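PDB 2V84: Spermidine/putrescine ABC transporter, periplasmic binding protein, which probably binds polyamines such as spermidine and putrescine as the receptor of an ABC transport system. Local coordinates for residues P142-I150 with D244-P254. Numbering follows the deposited sequence.
Sequences PSYARTWSI and DFFIPQDVASP
Asp244 sends its CG anti to the backbone N (chi1 -174°), and Arg146, with CG beside its own backbone N and the chain extended from CG to NE, reaches across to meet the carboxylate. Asp244 OD2 is the shared acceptor: Tyr144 OH donates to its anti lone pair at 2.6 Å between OH and OD2. Arg146 NE makes a salt bridge to the syn lone pair, 2.8 Å from NE to Asp244 OD2. Arg146 NH2 adds a weak bond to the same oxygen. Two donors on one oxygen, one of them cationic, would probably favour the ionised carboxylate. Closer to the backbone, the same arginine lays its CB over one face of the Phe246 ring, a CH-pi contact 3.9 Å from CB to the ring centroid, and the guanidinium stands nearly perpendicular to that ring, 87° between planes.

Further along, Pro248 CG sits over the five-membered ring of Trp148, 3.5 Å from its centroid. The indole also makes a bond near its own plane: Trp148 NE1 donates to Ser253 OG (3.2 Å, 159° at the hydrogen), and that hydroxyl in turn donates to Pro248 O. Val251 CG2 touches the indole edge at CD1. Two waters bridge the segments between these clusters: one accepts from Gln249 N and donates to Arg146 O, the other accepts from Trp148 N and donates to Asp250 OD1.

Ala172 and Ser176 of helix 166-176 and Ile134 of strand 125-137 also touch Trp148, whose ring meets His225 edge-to-face. The arrangement thus packs the loop after strand 125-137 against strand 243-246 and its following turn, within one lobe of the two-lobed periplasmic binding protein fold; Pro254, the last residue of 244-254, touches Glu168, a predicted spermidine-binding residue.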
loop_
_atom_site.group_PDB
_atom_site.type_symbol
_atom_site.label_atom_id
_atom_site.label_comp_id
_atom_site.label_asym_id
_atom_site.label_seq_id
_atom_site.Cartn_x
_atom_site.Cartn_y
_atom_site.Cartn_z
ATOM N N PRO A 142 -1.262 -28.219 1.203
ATOM C CA PRO A 142 -2.703 -28.526 1.186
ATOM C C PRO A 142 -3.454 -28.161 2.473
ATOM O O PRO A 142 -4.647 -27.825 2.400
ATOM C CB PRO A 142 -2.749 -30.034 0.950
ATOM C CG PRO A 142 -1.357 -30.426 0.557
ATOM C CD PRO A 142 -0.454 -29.450 1.209
ATOM N N SER A 143 -2.757 -28.177 3.612
ATOM C CA SER A 143 -3.369 -27.836 4.908
ATOM C C SER A 143 -2.670 -26.653 5.599
ATOM O O SER A 143 -1.469 -26.679 5.836
ATOM C CB SER A 143 -3.412 -29.076 5.828
ATOM O OG SER A 143 -4.061 -28.773 7.061
ATOM N N TYR A 144 -3.431 -25.612 5.911
ATOM C CA TYR A 144 -2.869 -24.425 6.568
ATOM C C TYR A 144 -3.988 -23.618 7.198
ATOM O O TYR A 144 -5.132 -23.671 6.729
ATOM C CB TYR A 144 -2.070 -23.554 5.558
ATOM C CG TYR A 144 -2.873 -23.183 4.331
ATOM C CD1 TYR A 144 -2.986 -24.078 3.254
ATOM C CD2 TYR A 144 -3.544 -21.952 4.251
ATOM C CE1 TYR A 144 -3.745 -23.754 2.129
ATOM C CE2 TYR A 144 -4.314 -21.621 3.133
ATOM C CZ TYR A 144 -4.410 -22.552 2.080
ATOM O OH TYR A 144 -5.159 -22.256 0.969
ATOM N N ALA A 145 -3.657 -22.869 8.251
ATOM C CA ALA A 145 -4.591 -21.895 8.796
ATOM C C ALA A 145 -4.280 -20.579 8.115
ATOM O O ALA A 145 -3.123 -20.315 7.763
ATOM C CB ALA A 145 -4.442 -21.767 10.333
ATOM N N ARG A 146 -5.308 -19.750 7.931
ATOM C CA ARG A 146 -5.180 -18.498 7.185
ATOM C C ARG A 146 -4.806 -17.357 8.133
ATOM O O ARG A 146 -5.609 -16.459 8.427
ATOM C CB ARG A 146 -6.487 -18.196 6.441
ATOM C CG ARG A 146 -6.788 -19.152 5.303
ATOM C CD ARG A 146 -7.875 -18.556 4.368
ATOM N NE ARG A 146 -8.143 -19.403 3.201
ATOM C CZ ARG A 146 -8.966 -20.458 3.183
ATOM N NH1 ARG A 146 -9.628 -20.838 4.275
ATOM N NH2 ARG A 146 -9.130 -21.160 2.063
ATOM N N THR A 147 -3.587 -17.431 8.656
ATOM C CA THR A 147 -3.135 -16.580 9.755
ATOM C C THR A 147 -1.646 -16.278 9.559
ATOM O O THR A 147 -0.949 -17.005 8.855
ATOM C CB THR A 147 -3.320 -17.254 11.166
ATOM O OG1 THR A 147 -2.444 -18.391 11.275
ATOM C CG2 THR A 147 -4.750 -17.736 11.392
ATOM N N TRP A 148 -1.164 -15.235 10.228
ATOM C CA TRP A 148 0.270 -14.886 10.184
ATOM C C TRP A 148 1.170 -15.977 10.757
ATOM O O TRP A 148 2.358 -16.021 10.463
ATOM C CB TRP A 148 0.527 -13.569 10.943
ATOM C CG TRP A 148 -0.166 -12.401 10.277
ATOM C CD1 TRP A 148 -1.290 -11.771 10.708
ATOM C CD2 TRP A 148 0.197 -11.771 9.033
ATOM N NE1 TRP A 148 -1.658 -10.791 9.814
ATOM C CE2 TRP A 148 -0.762 -10.762 8.781
ATOM C CE3 TRP A 148 1.239 -11.957 8.118
ATOM C CZ2 TRP A 148 -0.717 -9.943 7.639
ATOM C CZ3 TRP A 148 1.290 -11.146 6.982
ATOM C CH2 TRP A 148 0.320 -10.137 6.762
ATOM N N SER A 149 0.628 -16.797 11.653
ATOM C CA SER A 149 1.426 -17.826 12.279
ATOM C C SER A 149 1.857 -18.865 11.252
ATOM O O SER A 149 2.587 -19.794 11.582
ATOM C CB SER A 149 0.667 -18.465 13.429
ATOM O OG SER A 149 0.669 -17.566 14.551
ATOM N N ILE A 150 1.418 -18.710 10.005
ATOM C CA ILE A 150 1.862 -19.625 8.938
ATOM C C ILE A 150 3.387 -19.509 8.777
ATOM O O ILE A 150 4.074 -20.441 8.365
ATOM C CB ILE A 150 1.134 -19.342 7.592
ATOM C CG1 ILE A 150 1.406 -20.484 6.596
ATOM C CG2 ILE A 150 1.513 -17.948 7.016
ATOM C CD1 ILE A 150 0.349 -20.617 5.505
ATOM N N ASP A 244 -4.013 -19.378 -3.032
ATOM C CA ASP A 244 -4.921 -18.791 -2.075
ATOM C C ASP A 244 -4.200 -17.590 -1.541
ATOM O O ASP A 244 -3.187 -17.740 -0.848
ATOM C CB ASP A 244 -5.203 -19.775 -0.938
ATOM C CG ASP A 244 -6.253 -19.284 0.034
ATOM O OD1 ASP A 244 -6.803 -18.167 -0.121
ATOM O OD2 ASP A 244 -6.527 -20.034 1.000
ATOM N N PHE A 245 -4.693 -16.413 -1.911
ATOM C CA PHE A 245 -4.226 -15.169 -1.359
ATOM C C PHE A 245 -5.274 -14.756 -0.355
ATOM O O PHE A 245 -6.469 -14.786 -0.673
ATOM C CB PHE A 245 -4.080 -14.072 -2.436
ATOM C CG PHE A 245 -3.729 -12.751 -1.862
ATOM C CD1 PHE A 245 -2.400 -12.411 -1.631
ATOM C CD2 PHE A 245 -4.730 -11.880 -1.447
ATOM C CE1 PHE A 245 -2.098 -11.226 -1.004
ATOM C CE2 PHE A 245 -4.423 -10.687 -0.854
ATOM C CZ PHE A 245 -3.105 -10.360 -0.619
ATOM N N PHE A 246 -4.834 -14.373 0.840
ATOM C CA PHE A 246 -5.733 -13.873 1.882
ATOM C C PHE A 246 -5.040 -12.831 2.726
ATOM O O PHE A 246 -3.830 -12.868 2.913
ATOM C CB PHE A 246 -6.221 -15.013 2.804
ATOM C CG PHE A 246 -5.118 -15.884 3.325
ATOM C CD1 PHE A 246 -4.667 -16.973 2.584
ATOM C CD2 PHE A 246 -4.553 -15.648 4.566
ATOM C CE1 PHE A 246 -3.629 -17.786 3.054
ATOM C CE2 PHE A 246 -3.527 -16.444 5.045
ATOM C CZ PHE A 246 -3.058 -17.523 4.282
ATOM N N ILE A 247 -5.827 -11.904 3.250
ATOM C CA ILE A 247 -5.367 -11.015 4.305
ATOM C C ILE A 247 -5.951 -11.641 5.571
ATOM O O ILE A 247 -7.164 -11.814 5.645
ATOM C CB ILE A 247 -5.919 -9.583 4.096
ATOM C CG1 ILE A 247 -5.463 -9.027 2.741
ATOM C CG2 ILE A 247 -5.548 -8.667 5.286
ATOM C CD1 ILE A 247 -6.482 -8.120 2.042
ATOM N N PRO A 248 -5.099 -12.020 6.557
ATOM C CA PRO A 248 -5.593 -12.681 7.753
ATOM C C PRO A 248 -6.715 -11.888 8.440
ATOM O O PRO A 248 -6.570 -10.681 8.662
ATOM C CB PRO A 248 -4.344 -12.761 8.634
ATOM C CG PRO A 248 -3.233 -12.884 7.623
ATOM C CD PRO A 248 -3.626 -11.915 6.556
ATOM N N GLN A 249 -7.817 -12.573 8.742
ATOM C CA GLN A 249 -9.051 -11.928 9.209
ATOM C C GLN A 249 -9.297 -12.098 10.708
ATOM O O GLN A 249 -10.219 -11.475 11.261
ATOM C CB GLN A 249 -10.258 -12.453 8.413
ATOM C CG GLN A 249 -10.228 -12.153 6.907
ATOM C CD GLN A 249 -10.377 -10.672 6.567
ATOM O OE1 GLN A 249 -11.361 -10.034 6.928
ATOM N NE2 GLN A 249 -9.403 -10.129 5.864
ATOM N N ASP A 250 -8.484 -12.928 11.370
ATOM C CA ASP A 250 -8.670 -13.202 12.801
ATOM C C ASP A 250 -7.971 -12.179 13.705
ATOM O O ASP A 250 -8.089 -12.240 14.926
ATOM C CB ASP A 250 -8.277 -14.652 13.150
ATOM C CG ASP A 250 -6.770 -14.906 13.074
ATOM O OD1 ASP A 250 -6.099 -14.424 12.121
ATOM O OD2 ASP A 250 -6.269 -15.625 13.972
ATOM N N VAL A 251 -7.267 -11.235 13.083
ATOM C CA VAL A 251 -6.534 -10.168 13.760
ATOM C C VAL A 251 -6.685 -8.864 12.976
ATOM O O VAL A 251 -7.169 -8.885 11.847
ATOM C CB VAL A 251 -5.013 -10.504 13.916
ATOM C CG1 VAL A 251 -4.810 -11.723 14.815
ATOM C CG2 VAL A 251 -4.362 -10.705 12.569
ATOM N N ALA A 252 -6.274 -7.742 13.566
ATOM C CA ALA A 252 -6.336 -6.448 12.888
ATOM C C ALA A 252 -5.075 -6.219 12.064
ATOM O O ALA A 252 -4.214 -5.436 12.427
ATOM C CB ALA A 252 -6.552 -5.309 13.900
ATOM N N SER A 253 -4.969 -6.941 10.952
ATOM C CA SER A 253 -3.797 -6.873 10.077
ATOM C C SER A 253 -3.563 -5.462 9.547
ATOM O O SER A 253 -4.520 -4.727 9.320
ATOM C CB SER A 253 -3.971 -7.813 8.891
ATOM O OG SER A 253 -4.294 -9.111 9.331
ATOM N N PRO A 254 -2.286 -5.102 9.309
ATOM C CA PRO A 254 -1.990 -3.777 8.771
ATOM C C PRO A 254 -2.611 -3.512 7.395
ATOM O O PRO A 254 -2.538 -4.341 6.469
ATOM C CB PRO A 254 -0.464 -3.727 8.680
ATOM C CG PRO A 254 0.061 -5.005 9.193
ATOM C CD PRO A 254 -1.082 -5.928 9.525
HETATM O O HOH W 1 -8.069 -15.235 7.801
HETATM O O HOH W 2 -3.356 -14.022 12.295
#